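Local coordinates for protein aldo-keto reductase 2E (Bombyx mori, PDB 3WCZ) that reduces 3-dehydroecdysone and some other carbonyl compounds with NADPH, not NADH, and may help regulate moulting in the silkworm, at residues S33-I45 and D60-N74. Sequence-based numbering, arbitrary orientation. Where two conformers were deposited one is given.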
loop_
_atom_site.group_PDB
_atom_site.type_symbol
_atom_site.label_atom_id
_atom_site.label_comp_id
_atom_site.label_asym_id
_atom_site.label_seq_id
_atom_site.Cartn_x
_atom_site.Cartn_y
_atom_site.Cartn_z
ATOM N N SER A 33 7.716 -15.286 -12.886
ATOM C CA SER A 33 8.283 -14.292 -13.793
ATOM C C SER A 33 7.451 -13.026 -13.711
ATOM O O SER A 33 6.269 -13.074 -13.363
ATOM C CB SER A 33 8.320 -14.780 -15.243
ATOM O OG SER A 33 7.142 -14.408 -15.942
ATOM N N ILE A 34 8.058 -11.907 -14.077
ATOM C CA ILE A 34 7.437 -10.615 -13.837
ATOM C C ILE A 34 6.140 -10.431 -14.645
ATOM O O ILE A 34 5.271 -9.635 -14.252
ATOM C CB ILE A 34 8.437 -9.475 -14.083
ATOM C CG1 ILE A 34 8.048 -8.225 -13.288
ATOM C CG2 ILE A 34 8.574 -9.197 -15.565
ATOM C CD1 ILE A 34 9.211 -7.237 -13.166
ATOM N N ASP A 35 5.967 -11.155 -15.750
ATOM C CA ASP A 35 4.736 -11.045 -16.528
ATOM C C ASP A 35 3.524 -11.426 -15.695
ATOM O O ASP A 35 2.394 -11.022 -16.014
ATOM C CB ASP A 35 4.817 -11.921 -17.785
ATOM C CG ASP A 35 3.652 -11.694 -18.738
ATOM O OD1 ASP A 35 3.459 -10.534 -19.174
ATOM O OD2 ASP A 35 2.932 -12.665 -19.044
ATOM N N GLU A 36 3.723 -12.207 -14.635
ATOM C CA GLU A 36 2.583 -12.546 -13.782
ATOM C C GLU A 36 1.947 -11.310 -13.145
ATOM O O GLU A 36 0.791 -11.361 -12.747
ATOM C CB GLU A 36 2.986 -13.523 -12.679
ATOM C CG GLU A 36 3.886 -12.893 -11.604
ATOM C CD GLU A 36 4.101 -13.801 -10.400
ATOM O OE1 GLU A 36 3.524 -14.920 -10.382
ATOM O OE2 GLU A 36 4.857 -13.391 -9.482
ATOM N N VAL A 37 2.676 -10.214 -13.051
ATOM C CA VAL A 37 2.113 -8.983 -12.516
ATOM C C VAL A 37 1.116 -8.397 -13.504
ATOM O O VAL A 37 0.066 -7.916 -13.103
ATOM C CB VAL A 37 3.239 -7.972 -12.191
ATOM C CG1 VAL A 37 2.657 -6.622 -11.814
ATOM C CG2 VAL A 37 4.140 -8.509 -11.067
ATOM N N ARG A 38 1.422 -8.405 -14.798
ATOM C CA ARG A 38 0.484 -7.959 -15.810
ATOM C C ARG A 38 -0.789 -8.782 -15.715
ATOM O O ARG A 38 -1.904 -8.246 -15.652
ATOM C CB ARG A 38 1.090 -8.087 -17.218
ATOM C CG ARG A 38 0.094 -7.849 -18.335
ATOM C CD ARG A 38 0.586 -8.387 -19.707
ATOM N NE ARG A 38 0.796 -9.830 -19.619
ATOM C CZ ARG A 38 -0.187 -10.710 -19.552
ATOM N NH1 ARG A 38 -1.448 -10.333 -19.667
ATOM N NH2 ARG A 38 0.098 -11.987 -19.378
ATOM N N GLN A 39 -0.636 -10.102 -15.642
ATOM C CA GLN A 39 -1.796 -10.977 -15.556
ATOM C C GLN A 39 -2.587 -10.742 -14.271
ATOM O O GLN A 39 -3.820 -10.749 -14.291
ATOM C CB GLN A 39 -1.333 -12.437 -15.648
ATOM C CG GLN A 39 -2.482 -13.446 -15.733
ATOM C CD GLN A 39 -3.318 -13.241 -16.985
ATOM O OE1 GLN A 39 -2.795 -13.303 -18.100
ATOM N NE2 GLN A 39 -4.602 -12.943 -16.816
ATOM N N ALA A 40 -1.884 -10.536 -13.155
ATOM C CA ALA A 40 -2.553 -10.301 -11.873
ATOM C C ALA A 40 -3.375 -9.015 -11.905
ATOM O O ALA A 40 -4.486 -8.970 -11.398
ATOM C CB ALA A 40 -1.537 -10.220 -10.771
ATOM N N VAL A 41 -2.804 -7.955 -12.470
ATOM C CA VAL A 41 -3.533 -6.691 -12.606
ATOM C C VAL A 41 -4.801 -6.881 -13.422
ATOM O O VAL A 41 -5.889 -6.408 -13.042
ATOM C CB VAL A 41 -2.629 -5.598 -13.202
ATOM C CG1 VAL A 41 -3.435 -4.380 -13.667
ATOM C CG2 VAL A 41 -1.610 -5.185 -12.160
ATOM N N TYR A 42 -4.678 -7.580 -14.542
ATOM C CA TYR A 42 -5.849 -7.873 -15.357
ATOM C C TYR A 42 -6.909 -8.672 -14.599
ATOM O O TYR A 42 -8.076 -8.317 -14.573
ATOM C CB TYR A 42 -5.439 -8.605 -16.634
ATOM C CG TYR A 42 -6.584 -8.751 -17.599
ATOM C CD1 TYR A 42 -6.827 -7.778 -18.554
ATOM C CD2 TYR A 42 -7.461 -9.832 -17.513
ATOM C CE1 TYR A 42 -7.896 -7.875 -19.424
ATOM C CE2 TYR A 42 -8.527 -9.941 -18.378
ATOM C CZ TYR A 42 -8.725 -8.965 -19.342
ATOM O OH TYR A 42 -9.785 -9.054 -20.222
ATOM N N TRP A 43 -6.486 -9.764 -13.967
ATOM C CA TRP A 43 -7.410 -10.582 -13.213
ATOM C C TRP A 43 -8.094 -9.797 -12.077
ATOM O O TRP A 43 -9.274 -9.987 -11.777
ATOM C CB TRP A 43 -6.681 -11.778 -12.619
ATOM C CG TRP A 43 -6.511 -12.932 -13.539
ATOM C CD1 TRP A 43 -7.283 -13.238 -14.622
ATOM C CD2 TRP A 43 -5.533 -13.976 -13.417
ATOM N NE1 TRP A 43 -6.851 -14.427 -15.182
ATOM C CE2 TRP A 43 -5.778 -14.892 -14.469
ATOM C CE3 TRP A 43 -4.473 -14.220 -12.540
ATOM C CZ2 TRP A 43 -4.996 -16.029 -14.666
ATOM C CZ3 TRP A 43 -3.700 -15.366 -12.733
ATOM C CH2 TRP A 43 -3.967 -16.248 -13.787
ATOM N N ALA A 44 -7.320 -8.942 -11.407
ATOM C CA ALA A 44 -7.864 -8.145 -10.312
ATOM C C ALA A 44 -8.960 -7.236 -10.828
ATOM O O ALA A 44 -10.050 -7.185 -10.273
ATOM C CB ALA A 44 -6.770 -7.349 -9.629
ATOM N N ILE A 45 -8.684 -6.510 -11.902
ATOM C CA ILE A 45 -9.712 -5.641 -12.460
ATOM C C ILE A 45 -10.940 -6.442 -12.897
ATOM O O ILE A 45 -12.065 -6.035 -12.649
ATOM C CB ILE A 45 -9.130 -4.799 -13.612
ATOM C CG1 ILE A 45 -8.036 -3.858 -13.071
ATOM C CG2 ILE A 45 -10.227 -4.014 -14.331
ATOM C CD1 ILE A 45 -7.211 -3.168 -14.142
ATOM N N ASP A 60 8.252 -2.875 -12.012
ATOM C CA ASP A 60 7.155 -3.559 -12.714
ATOM C C ASP A 60 6.035 -2.624 -13.119
ATOM O O ASP A 60 4.948 -3.082 -13.445
ATOM C CB ASP A 60 6.616 -4.802 -11.955
ATOM C CG ASP A 60 5.962 -4.483 -10.625
ATOM O OD1 ASP A 60 5.710 -3.309 -10.280
ATOM O OD2 ASP A 60 5.642 -5.491 -9.929
ATOM N N GLU A 61 6.284 -1.318 -13.141
ATOM C CA GLU A 61 5.277 -0.390 -13.640
ATOM C C GLU A 61 4.888 -0.703 -15.077
ATOM O O GLU A 61 3.731 -0.499 -15.481
ATOM C CB GLU A 61 5.724 1.076 -13.487
ATOM C CG GLU A 61 5.652 1.591 -12.044
ATOM C CD GLU A 61 6.416 2.871 -11.828
ATOM O OE1 GLU A 61 7.505 3.006 -12.422
ATOM O OE2 GLU A 61 5.927 3.720 -11.058
ATOM N N GLU A 62 5.854 -1.197 -15.861
ATOM C CA GLU A 62 5.542 -1.542 -17.233
ATOM C C GLU A 62 4.482 -2.648 -17.287
ATOM O O GLU A 62 3.527 -2.566 -18.076
ATOM C CB GLU A 62 6.825 -1.983 -17.956
ATOM C CG GLU A 62 6.628 -2.591 -19.343
ATOM C CD GLU A 62 7.955 -2.986 -20.002
ATOM O OE1 GLU A 62 9.028 -2.749 -19.397
ATOM O OE2 GLU A 62 7.926 -3.515 -21.131
ATOM N N GLN A 63 4.633 -3.670 -16.451
ATOM C CA GLN A 63 3.681 -4.776 -16.397
ATOM C C GLN A 63 2.314 -4.292 -15.894
ATOM O O GLN A 63 1.270 -4.686 -16.412
ATOM C CB GLN A 63 4.180 -5.887 -15.488
ATOM C CG GLN A 63 5.252 -6.769 -16.097
ATOM C CD GLN A 63 6.533 -6.027 -16.410
ATOM O OE1 GLN A 63 7.011 -5.209 -15.630
ATOM N NE2 GLN A 63 7.100 -6.305 -17.585
ATOM N N VAL A 64 2.315 -3.444 -14.870
ATOM C CA VAL A 64 1.080 -2.856 -14.390
ATOM C C VAL A 64 0.389 -2.089 -15.513
ATOM O O VAL A 64 -0.815 -2.215 -15.713
ATOM C CB VAL A 64 1.343 -1.965 -13.170
ATOM C CG1 VAL A 64 0.087 -1.232 -12.789
ATOM C CG2 VAL A 64 1.865 -2.777 -12.007
ATOM N N GLY A 65 1.164 -1.307 -16.255
ATOM C CA GLY A 65 0.621 -0.585 -17.376
ATOM C C GLY A 65 0.076 -1.473 -18.463
ATOM O O GLY A 65 -0.939 -1.161 -19.066
ATOM N N GLN A 66 0.753 -2.584 -18.723
ATOM C CA GLN A 66 0.272 -3.570 -19.701
ATOM C C GLN A 66 -1.082 -4.141 -19.271
ATOM O O GLN A 66 -1.978 -4.267 -20.097
ATOM C CB GLN A 66 1.301 -4.702 -19.913
ATOM C CG GLN A 66 2.555 -4.266 -20.649
ATOM C CD GLN A 66 3.660 -5.320 -20.543
ATOM O OE1 GLN A 66 3.662 -6.185 -19.669
ATOM N NE2 GLN A 66 4.619 -5.248 -21.464
ATOM N N GLY A 67 -1.212 -4.502 -18.000
ATOM C CA GLY A 67 -2.444 -5.058 -17.479
ATOM C C GLY A 67 -3.586 -4.075 -17.528
ATOM O O GLY A 67 -4.698 -4.417 -17.934
ATOM N N ILE A 68 -3.318 -2.829 -17.143
ATOM C CA ILE A 68 -4.312 -1.761 -17.215
ATOM C C ILE A 68 -4.752 -1.553 -18.657
ATOM O O ILE A 68 -5.944 -1.445 -18.944
ATOM C CB ILE A 68 -3.780 -0.455 -16.643
ATOM C CG1 ILE A 68 -3.630 -0.588 -15.120
ATOM C CG2 ILE A 68 -4.654 0.723 -17.034
ATOM C CD1 ILE A 68 -2.909 0.541 -14.469
ATOM N N ALA A 69 -3.780 -1.502 -19.565
ATOM C CA ALA A 69 -4.107 -1.239 -20.963
ATOM C C ALA A 69 -4.983 -2.350 -21.529
ATOM O O ALA A 69 -5.926 -2.096 -22.283
ATOM C CB ALA A 69 -2.843 -1.078 -21.787
ATOM N N GLU A 70 -4.680 -3.590 -21.160
ATOM C CA GLU A 70 -5.490 -4.723 -21.624
ATOM C C GLU A 70 -6.904 -4.686 -21.037
ATOM O O GLU A 70 -7.885 -4.948 -21.734
ATOM C CB GLU A 70 -4.810 -6.056 -21.285
ATOM C CG GLU A 70 -3.599 -6.332 -22.143
ATOM C CD GLU A 70 -2.738 -7.493 -21.664
ATOM O OE1 GLU A 70 -2.899 -7.956 -20.517
ATOM O OE2 GLU A 70 -1.845 -7.904 -22.451
ATOM N N ALA A 71 -7.027 -4.311 -19.764
ATOM C CA ALA A 71 -8.335 -4.216 -19.144
ATOM C C ALA A 71 -9.182 -3.129 -19.818
ATOM O O ALA A 71 -10.383 -3.294 -20.015
ATOM C CB ALA A 71 -8.194 -3.941 -17.654
ATOM N N ILE A 72 -8.568 -1.989 -20.126
ATOM C CA ILE A 72 -9.262 -0.910 -20.800
ATOM C C ILE A 72 -9.632 -1.315 -22.236
ATOM O O ILE A 72 -10.786 -1.118 -22.649
ATOM C CB ILE A 72 -8.425 0.378 -20.754
ATOM C CG1 ILE A 72 -8.382 0.930 -19.327
ATOM C CG2 ILE A 72 -8.970 1.459 -21.698
ATOM C CD1 ILE A 72 -7.392 2.114 -19.152
ATOM N N ALA A 73 -8.703 -1.920 -22.950
ATOM C CA ALA A 73 -8.943 -2.290 -24.345
ATOM C C ALA A 73 -9.995 -3.374 -24.478
ATOM O O ALA A 73 -10.701 -3.432 -25.489
ATOM C CB ALA A 73 -7.647 -2.715 -25.028
ATOM N N ASN A 74 -10.120 -4.226 -23.465
ATOM C CA ASN A 74 -11.098 -5.302 -23.510
ATOM C C ASN A 74 -12.424 -4.871 -22.924
ATOM O O ASN A 74 -13.357 -5.681 -22.863
ATOM C CB ASN A 74 -10.606 -6.551 -22.787
ATOM C CG ASN A 74 -9.554 -7.307 -23.564
ATOM O OD1 ASN A 74 -9.255 -6.995 -24.722
ATOM N ND2 ASN A 74 -8.986 -8.321 -22.933
HETATM O O HOH W 1 5.110 -8.420 -19.035
#
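Arg-38 drops its side chain as a knob into the hole of Gln-63, Gln-66, Gly-67 and Glu-70, its CG 3.6 Å from Gly-67 N. A bend at chi3 (61°) lets Arg-38 NH1 make a salt bridge through the syn lone pair of Glu-70 OE1 (2.9 Å), while NE and NH2 grip Asp-35 side-on. With an alanine in place of Arg-38, both carboxylates would probably lose their shared cation and a gap would open over Gly-67. Gly-67 brings its CA within 4.4 Å of Arg-38 CA; a CB would clash with Arg-38 O. Tyr-42 lays its ring edge against the Glu-70 and Ala-71 backbone, and Asn-74 ND2 gives Tyr-42 OH an almost straight hydrogen bond (2.9 Å, 177°). These are the first two helices round the parallel eight-stranded TIM barrel, crossing at -37°. Deeper in, Val-37 and Val-41 (also on Leu-21 of the first barrel strand) pack on Val-64, and Ile-45 CD1 on Ala-71 CB (3.7 Å). At the N-terminal end Ile-34, through CG2, crosses bent Gln-63 near a right angle, and a water joins Asp-35 OD1, Gln-63 NE2 and Gln-66 OE1. Asp-60, against Val-37, also touches Arg-25 of the NADP site.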